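Local structure of epidermin biosynthesis protein EpiD (3QJG) at residues N69-D72 against I73-H77; P84-S87 against N88-N91; S151-L154 against A155-T158. The protein probably catalyses, with bound flavin mononucleotide, the oxidative decarboxylation of the C-terminal cysteine of the epidermin precursor peptide. All blocks are in the same frame, centred on the assembly; numbering follows the deposited sequence.

Contact 1 of 3, residues N69-D72 against I73-H77; sequences NHVD and IANKH. With FMN (flavin mononucleotide), chain P.
The backbone is a short helix, 70-75, in which the carbonyls of Asn-69, His-70, Val-71 and Asp-72 accept in turn from the N-H groups of Ile-73, Ala-74, Asn-75 and Lys-76; the last bond, Lys-76 N to Asp-72 O at 3.2 Å, is also the most bent. Asn-69 is the N-cap. With CG anti to the backbone N (chi1 -169°), its OD1 reaches forward to the N-H groups of the first turn, accepting from Asp-72 N at 3.0 Å and, more weakly, from Val-71 N at 2.8 Å, so that one amide oxygen holds two N-H groups. Ile-73 CG1 lies 3.3 Å from Asn-69 O, beside the carbonyl that accepts its own N-H. Val-71 and Asn-75, one turn apart, run side by side in the same direction, with Val-71 CG1 3.6 Å from Asn-75 ND2. The ring of His-77 turns back on the helix: His-77 ND1 donates to Ile-73 O at 2.6 Å, the acceptor lying close to the imidazole plane although the donor stands above the carbonyl plane. Asp-72 forms a salt bridge with Lys-160 of the second subunit, and Lys-76 forms one with Glu-34. At the N-terminal end, His-70 has its CB pointing away from 73-77. Its CG sits between the backbone N and carbonyl carbon (chi1 57°), which presents the ring obliquely to the flavin: CE1 lies 3.2 Å from N10 and 3.5 Å from C9A of FMN. Leu-101, Thr-104 and Ile-105 of helix 101-107 pack around this histidine, as does Met-123 of the second subunit; that subunit also gives this FMN hydrogen bonds from Thr-86 and Ser-87, among others. The arrangement is an asparagine-capped helix start that brings a histidine to the isoalloxazine in a flavin pocket built between subunits.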
loop_
_atom_site.group_PDB
_atom_site.type_symbol
_atom_site.label_atom_id
_atom_site.label_comp_id
_atom_site.label_asym_id
_atom_site.label_seq_id
_atom_site.Cartn_x
_atom_site.Cartn_y
_atom_site.Cartn_z
ATOM N N ASN A 69 -7.924 15.736 23.995
ATOM C CA ASN A 69 -8.751 16.855 24.389
ATOM C C ASN A 69 -7.961 18.060 24.876
ATOM O O ASN A 69 -7.195 17.990 25.840
ATOM C CB ASN A 69 -9.720 16.390 25.457
ATOM C CG ASN A 69 -10.776 17.395 25.737
ATOM O OD1 ASN A 69 -10.520 18.431 26.367
ATOM N ND2 ASN A 69 -11.979 17.106 25.275
ATOM N N HIS A 70 -8.140 19.153 24.134
ATOM C CA HIS A 70 -7.523 20.409 24.358
ATOM C C HIS A 70 -7.851 21.010 25.739
ATOM O O HIS A 70 -7.030 21.701 26.313
ATOM C CB HIS A 70 -8.006 21.411 23.227
ATOM C CG HIS A 70 -9.494 21.569 23.164
ATOM N ND1 HIS A 70 -10.333 20.613 22.619
ATOM C CD2 HIS A 70 -10.305 22.556 23.612
ATOM C CE1 HIS A 70 -11.588 21.007 22.748
ATOM N NE2 HIS A 70 -11.602 22.173 23.360
ATOM N N VAL A 71 -9.064 20.829 26.258
ATOM C CA VAL A 71 -9.395 21.350 27.562
ATOM C C VAL A 71 -8.642 20.562 28.646
ATOM O O VAL A 71 -8.032 21.143 29.584
ATOM C CB VAL A 71 -10.935 21.321 27.826
ATOM C CG1 VAL A 71 -11.208 21.726 29.298
ATOM C CG2 VAL A 71 -11.715 22.287 26.793
ATOM N N ASP A 72 -8.645 19.244 28.528
ATOM C CA ASP A 72 -7.969 18.451 29.562
ATOM C C ASP A 72 -6.439 18.690 29.586
ATOM O O ASP A 72 -5.831 18.786 30.628
ATOM C CB ASP A 72 -8.219 17.002 29.335
ATOM C CG ASP A 72 -9.644 16.592 29.627
ATOM O OD1 ASP A 72 -10.461 17.387 30.139
ATOM O OD2 ASP A 72 -9.925 15.400 29.340
ATOM N N ILE A 73 -5.836 18.779 28.403
ATOM C CA ILE A 73 -4.436 19.096 28.275
ATOM C C ILE A 73 -4.158 20.474 28.867
ATOM O O ILE A 73 -3.259 20.577 29.671
ATOM C CB ILE A 73 -3.936 18.973 26.808
ATOM C CG1 ILE A 73 -3.942 17.506 26.372
ATOM C CG2 ILE A 73 -2.533 19.529 26.690
ATOM C CD1 ILE A 73 -3.689 17.261 24.900
ATOM N N ALA A 74 -4.882 21.529 28.456
ATOM C CA ALA A 74 -4.638 22.861 28.980
ATOM C C ALA A 74 -4.718 22.883 30.508
ATOM O O ALA A 74 -3.815 23.423 31.149
ATOM C CB ALA A 74 -5.594 23.951 28.337
ATOM N N ASN A 75 -5.738 22.242 31.096
ATOM C CA ASN A 75 -5.956 22.266 32.559
ATOM C C ASN A 75 -4.896 21.554 33.365
ATOM O O ASN A 75 -4.750 21.795 34.558
ATOM C CB ASN A 75 -7.270 21.581 32.939
ATOM C CG ASN A 75 -8.475 22.303 32.425
ATOM O OD1 ASN A 75 -8.408 23.474 31.941
ATOM N ND2 ASN A 75 -9.604 21.619 32.499
ATOM N N LYS A 76 -4.213 20.630 32.717
ATOM C CA LYS A 76 -3.085 19.919 33.327
ATOM C C LYS A 76 -1.823 20.827 33.430
ATOM O O LYS A 76 -0.847 20.485 34.094
ATOM C CB LYS A 76 -2.804 18.706 32.432
ATOM C CG LYS A 76 -1.790 17.736 32.942
ATOM C CD LYS A 76 -1.676 16.593 31.986
ATOM C CE LYS A 76 -0.284 16.025 32.031
ATOM N NZ LYS A 76 -0.134 15.009 33.064
ATOM N N HIS A 77 -1.820 21.968 32.730
ATOM C CA HIS A 77 -0.630 22.795 32.706
ATOM C C HIS A 77 -0.814 24.203 33.322
ATOM O O HIS A 77 -1.807 24.909 33.109
ATOM C CB HIS A 77 -0.069 22.881 31.305
ATOM C CG HIS A 77 0.261 21.552 30.697
ATOM N ND1 HIS A 77 -0.644 20.825 29.951
ATOM C CD2 HIS A 77 1.409 20.838 30.687
ATOM C CE1 HIS A 77 -0.076 19.713 29.539
ATOM N NE2 HIS A 77 1.170 19.698 29.961
HETATM N N1 FMN P . -14.023 22.467 19.722
HETATM C C2 FMN P . -15.067 23.348 19.884
HETATM O O2 FMN P . -15.029 24.562 19.487
HETATM N N3 FMN P . -16.211 22.840 20.452
HETATM C C4 FMN P . -16.310 21.543 20.909
HETATM O O4 FMN P . -17.367 21.212 21.453
HETATM C C4A FMN P . -15.240 20.679 20.752
HETATM N N5 FMN P . -15.263 19.359 21.211
HETATM C C5A FMN P . -14.185 18.504 20.998
HETATM C C6 FMN P . -14.210 17.176 21.429
HETATM C C7 FMN P . -13.118 16.315 21.208
HETATM C C7M FMN P . -13.139 14.870 21.685
HETATM C C8 FMN P . -11.987 16.826 20.562
HETATM C C8M FMN P . -10.773 15.972 20.273
HETATM C C9 FMN P . -11.964 18.148 20.131
HETATM C C9A FMN P . -13.053 18.990 20.357
HETATM N N10 FMN P . -13.009 20.314 19.942
HETATM C C10 FMN P . -14.097 21.155 20.128
HETATM C "C1'" FMN P . -11.833 20.871 19.269
HETATM C "C2'" FMN P . -12.052 21.008 17.768
HETATM O "O2'" FMN P . -12.384 19.813 17.107
HETATM C "C3'" FMN P . -10.765 21.522 17.170
HETATM O "O3'" FMN P . -10.482 22.856 17.564
HETATM C "C4'" FMN P . -10.817 21.422 15.625
HETATM O "O4'" FMN P . -9.675 21.999 15.097
HETATM C "C5'" FMN P . -11.995 22.111 15.060
HETATM O "O5'" FMN P . -11.917 22.061 13.662
HETATM P P FMN P . -13.193 22.416 12.757
HETATM O O1P FMN P . -12.726 22.671 11.272
HETATM O O2P FMN P . -13.814 23.572 13.388
HETATM O O3P FMN P . -14.218 21.338 12.894
#

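Contact 2 of 3, residues P84-S87 against N88-N91; sequences PATS and NTIN. With FMN (flavin mononucleotide), chain M.
Thr-86 and Thr-89 meet through a capping bond: Thr-89 N donates to Thr-86 OG1 at 3.1 Å, making Thr-86 the N-cap of helix 87-94. Routine helical bonds follow, Ile-90 N to Thr-86 O and Asn-91 N to Ser-87 O. The bonds to the cofactor gather on one phosphate oxygen. FMN O2P accepts from Thr-86 OG1 at 2.6 Å, from Thr-89 OG1 at 2.8 Å and from Asn-88 ND2 at 2.9 Å, the amide bond being nearly straight (172°). Placing Thr-86 OG1 between its own N and carbonyl carbon (chi1 54°) lets this hydroxyl serve cap and phosphate together, while CG2 lies 3.4 Å from FMN C2. On the flavin itself, Ser-87 N donates to the pyrimidine carbonyl O2 at 2.9 Å. Between the two segments the apolar packing is Ala-85 CB against Ile-90 CD1, at 3.9 Å; Ile-90 also meets Ile-115 and Ile-133. The third subunit reaches in as well: its Cys-98 N donates to Asn-88 OD1, and its His-107 pairs with Ser-87 OG. The sequence PATSNT corresponds to the PASANT motif of flavin-dependent cysteine decarboxylases. Its chemistry implies a binding site for anionic phosphate that, within this turn, uses hydroxyl and amide donors, probably aided by the helix N terminus.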
loop_
_atom_site.group_PDB
_atom_site.type_symbol
_atom_site.label_atom_id
_atom_site.label_comp_id
_atom_site.label_asym_id
_atom_site.label_seq_id
_atom_site.Cartn_x
_atom_site.Cartn_y
_atom_site.Cartn_z
ATOM N N PRO A 84 9.793 27.313 19.392
ATOM C CA PRO A 84 9.742 28.621 18.698
ATOM C C PRO A 84 8.343 28.884 18.162
ATOM O O PRO A 84 7.679 27.941 17.733
ATOM C CB PRO A 84 10.659 28.427 17.513
ATOM C CG PRO A 84 10.648 26.896 17.281
ATOM C CD PRO A 84 10.502 26.291 18.604
ATOM N N ALA A 85 7.958 30.157 18.089
ATOM C CA ALA A 85 6.672 30.564 17.665
ATOM C C ALA A 85 6.859 31.185 16.319
ATOM O O ALA A 85 7.557 32.196 16.237
ATOM C CB ALA A 85 6.047 31.628 18.634
ATOM N N THR A 86 6.224 30.566 15.306
ATOM C CA THR A 86 6.145 31.074 13.972
ATOM C C THR A 86 5.183 32.201 13.875
ATOM O O THR A 86 4.216 32.304 14.679
ATOM C CB THR A 86 5.635 30.011 12.975
ATOM O OG1 THR A 86 4.388 29.454 13.430
ATOM C CG2 THR A 86 6.667 28.904 12.796
ATOM N N SER A 87 5.411 33.021 12.854
ATOM C CA SER A 87 4.456 34.020 12.499
ATOM C C SER A 87 3.030 33.474 12.243
ATOM O O SER A 87 2.041 34.092 12.693
ATOM C CB SER A 87 4.948 34.742 11.262
ATOM O OG SER A 87 4.218 35.911 11.111
ATOM N N ASN A 88 2.903 32.324 11.543
ATOM C CA ASN A 88 1.591 31.734 11.288
ATOM C C ASN A 88 0.844 31.424 12.522
ATOM O O ASN A 88 -0.350 31.735 12.582
ATOM C CB ASN A 88 1.741 30.441 10.440
ATOM C CG ASN A 88 0.507 29.612 10.372
ATOM O OD1 ASN A 88 -0.411 29.958 9.682
ATOM N ND2 ASN A 88 0.529 28.381 11.023
ATOM N N THR A 89 1.484 30.666 13.459
ATOM C CA THR A 89 0.846 30.357 14.684
ATOM C C THR A 89 0.440 31.637 15.483
ATOM O O THR A 89 -0.689 31.726 15.952
ATOM C CB THR A 89 1.678 29.376 15.498
ATOM O OG1 THR A 89 1.646 28.081 14.869
ATOM C CG2 THR A 89 1.196 29.274 16.932
ATOM N N ILE A 90 1.287 32.658 15.550
ATOM C CA ILE A 90 0.948 33.883 16.312
ATOM C C ILE A 90 -0.338 34.537 15.711
ATOM O O ILE A 90 -1.300 34.922 16.435
ATOM C CB ILE A 90 2.188 34.838 16.356
ATOM C CG1 ILE A 90 3.201 34.321 17.367
ATOM C CG2 ILE A 90 1.837 36.341 16.634
ATOM C CD1 ILE A 90 4.593 34.898 17.214
ATOM N N ASN A 91 -0.359 34.592 14.386
ATOM C CA ASN A 91 -1.430 35.254 13.669
ATOM C C ASN A 91 -2.749 34.403 13.678
ATOM O O ASN A 91 -3.884 34.942 13.683
ATOM C CB ASN A 91 -0.992 35.576 12.262
ATOM C CG ASN A 91 0.106 36.573 12.211
ATOM O OD1 ASN A 91 0.116 37.557 12.977
ATOM N ND2 ASN A 91 1.078 36.334 11.337
HETATM N N1 FMN M . 8.327 30.285 9.825
HETATM C C2 FMN M . 8.467 31.102 10.918
HETATM O O2 FMN M . 7.553 31.858 11.226
HETATM N N3 FMN M . 9.622 31.109 11.631
HETATM C C4 FMN M . 10.664 30.304 11.287
HETATM O O4 FMN M . 11.654 30.390 11.973
HETATM C C4A FMN M . 10.568 29.467 10.178
HETATM N N5 FMN M . 11.591 28.625 9.793
HETATM C C5A FMN M . 11.416 27.783 8.742
HETATM C C6 FMN M . 12.466 26.976 8.327
HETATM C C7 FMN M . 12.292 26.122 7.257
HETATM C C7M FMN M . 13.382 25.201 6.791
HETATM C C8 FMN M . 11.064 26.105 6.585
HETATM C C8M FMN M . 10.825 25.237 5.372
HETATM C C9 FMN M . 10.037 26.945 6.962
HETATM C C9A FMN M . 10.201 27.794 8.046
HETATM N N10 FMN M . 9.166 28.655 8.407
HETATM C C10 FMN M . 9.361 29.470 9.468
HETATM C "C1'" FMN M . 7.832 28.719 7.708
HETATM C "C2'" FMN M . 6.763 27.991 8.518
HETATM O "O2'" FMN M . 7.214 26.667 8.859
HETATM C "C3'" FMN M . 5.518 28.045 7.710
HETATM O "O3'" FMN M . 5.041 29.404 7.560
HETATM C "C4'" FMN M . 4.428 27.162 8.318
HETATM O "O4'" FMN M . 3.207 27.330 7.616
HETATM C "C5'" FMN M . 4.104 27.515 9.732
HETATM O "O5'" FMN M . 3.264 26.479 10.205
HETATM P P FMN M . 2.989 26.279 11.777
HETATM O O1P FMN M . 1.703 25.523 11.893
HETATM O O2P FMN M . 2.899 27.625 12.420
HETATM O O3P FMN M . 3.915 25.400 12.508
#

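Contact 3 of 3, residues S151-L154 against A155-T158; sequences SYEL and ASKT
Tyr-152 leads the contact by lying alongside Lys-157, both side chains pointing the same way. The phenol leaves the strand trans to N (chi1 -177°) and passes obliquely by the backbone at 157-158; Tyr-152 OH ends 3.4 Å from Lys-157 CB, and CD1 lies 3.7 Å from Thr-158 O. Phe-159 meets the tyrosine ring edge-to-face. Glu-153 follows, and its N donates to Thr-158 O at 2.8 Å almost in line with the carbonyl, which makes Glu-153 and Thr-158 a hydrogen-bonded antiparallel pair. Its extended side chain brings OE1 over the turn, where Ser-156 OG donates at 2.7 Å, approaching the anti side of the carboxylate somewhat out of its plane. Lys-160 forms a salt bridge with the same oxygen. Leu-154 begins the turn. Its carbonyl accepts from Lys-157 N at 3.1 Å, with the donor well above the carbonyl plane, and also from a water 2.9 Å from Leu-154 O. That water accepts in turn from Lys-157 NZ, an ammonium that has a long, weak ion pair with Asp-57 of the fourth subunit. Lys-157 takes the left-handed conformation (phi 47°), and with Thr-158 it faces Glu-153 as a G1 beta bulge closing the hairpin. The chemistry implies a turn at the surface tied mainly by polar bonds, in which Ser-156 OG and Lys-160 NZ together hold Glu-153 OE1.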
loop_
_atom_site.group_PDB
_atom_site.type_symbol
_atom_site.label_atom_id
_atom_site.label_comp_id
_atom_site.label_asym_id
_atom_site.label_seq_id
_atom_site.Cartn_x
_atom_site.Cartn_y
_atom_site.Cartn_z
ATOM N N SER A 151 22.649 36.890 11.508
ATOM C CA SER A 151 23.632 35.825 11.515
ATOM C C SER A 151 23.780 35.212 10.117
ATOM O O SER A 151 22.934 35.391 9.228
ATOM C CB SER A 151 23.245 34.758 12.540
ATOM O OG SER A 151 21.966 34.211 12.232
ATOM N N TYR A 152 24.883 34.504 9.919
ATOM C CA TYR A 152 25.135 33.859 8.656
ATOM C C TYR A 152 24.335 32.577 8.672
ATOM O O TYR A 152 24.336 31.843 9.675
ATOM C CB TYR A 152 26.614 33.583 8.488
ATOM C CG TYR A 152 26.988 32.967 7.170
ATOM C CD1 TYR A 152 27.020 33.730 6.007
ATOM C CD2 TYR A 152 27.333 31.618 7.087
ATOM C CE1 TYR A 152 27.387 33.169 4.806
ATOM C CE2 TYR A 152 27.698 31.048 5.884
ATOM C CZ TYR A 152 27.718 31.823 4.759
ATOM O OH TYR A 152 28.085 31.254 3.583
ATOM N N GLU A 153 23.604 32.332 7.595
ATOM C CA GLU A 153 22.790 31.124 7.519
ATOM C C GLU A 153 23.435 30.135 6.561
ATOM O O GLU A 153 23.428 30.368 5.373
ATOM C CB GLU A 153 21.363 31.451 7.064
ATOM C CG GLU A 153 20.393 30.263 7.182
ATOM C CD GLU A 153 19.085 30.535 6.465
ATOM O OE1 GLU A 153 19.137 30.694 5.229
ATOM O OE2 GLU A 153 18.020 30.622 7.123
ATOM N N LEU A 154 23.955 29.023 7.077
ATOM C CA LEU A 154 24.582 27.987 6.228
ATOM C C LEU A 154 23.677 27.545 5.036
ATOM O O LEU A 154 24.119 27.520 3.879
ATOM C CB LEU A 154 24.959 26.755 7.075
ATOM C CG LEU A 154 26.158 26.834 8.030
ATOM C CD1 LEU A 154 26.319 25.504 8.705
ATOM C CD2 LEU A 154 27.449 27.204 7.303
ATOM N N ALA A 155 22.411 27.244 5.343
ATOM C CA ALA A 155 21.455 26.700 4.359
ATOM C C ALA A 155 21.314 27.556 3.078
ATOM O O ALA A 155 21.215 27.003 1.988
ATOM C CB ALA A 155 20.093 26.468 5.016
ATOM N N SER A 156 21.297 28.885 3.222
ATOM C CA SER A 156 21.249 29.825 2.062
ATOM C C SER A 156 22.616 30.498 1.716
ATOM O O SER A 156 22.738 31.266 0.741
ATOM C CB SER A 156 20.251 30.934 2.361
ATOM O OG SER A 156 20.779 31.785 3.378
ATOM N N LYS A 157 23.638 30.228 2.519
ATOM C CA LYS A 157 24.911 30.954 2.426
ATOM C C LYS A 157 24.755 32.499 2.336
ATOM O O LYS A 157 25.452 33.152 1.566
ATOM C CB LYS A 157 25.735 30.436 1.235
ATOM C CG LYS A 157 25.895 28.905 1.152
ATOM C CD LYS A 157 26.776 28.526 -0.069
ATOM C CE LYS A 157 27.593 27.243 0.153
ATOM N NZ LYS A 157 26.790 26.154 0.757
ATOM N N THR A 158 23.831 33.066 3.112
ATOM C CA THR A 158 23.625 34.521 3.143
ATOM C C THR A 158 23.454 34.955 4.583
ATOM O O THR A 158 23.341 34.115 5.488
ATOM C CB THR A 158 22.369 34.992 2.360
ATOM O OG1 THR A 158 21.157 34.580 3.043
ATOM C CG2 THR A 158 22.371 34.487 0.898
HETATM O O HOH W 1 26.802 26.348 3.707
#

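From the N terminus the three contacts come in series, none nesting in or crossing another, and each closes a local turn. Contact 1 closes the turns of helix 70-75, which leads into strand 79-85. At the end of that strand contact 2 turns the chain into helix 87-94, its centre about 21 Å from that of contact 1. Contact 3 closes the hairpin between strands 148-153 and 158-163, on the opposite side of the chain's centre from contact 1; its sheet is the one contact 2 also reaches. The FMN beside contact 1 and the FMN bound by contact 2 are different molecules, each lying between subunits, and subunit packing brings Ser-156 of one copy against Asp-72 of another.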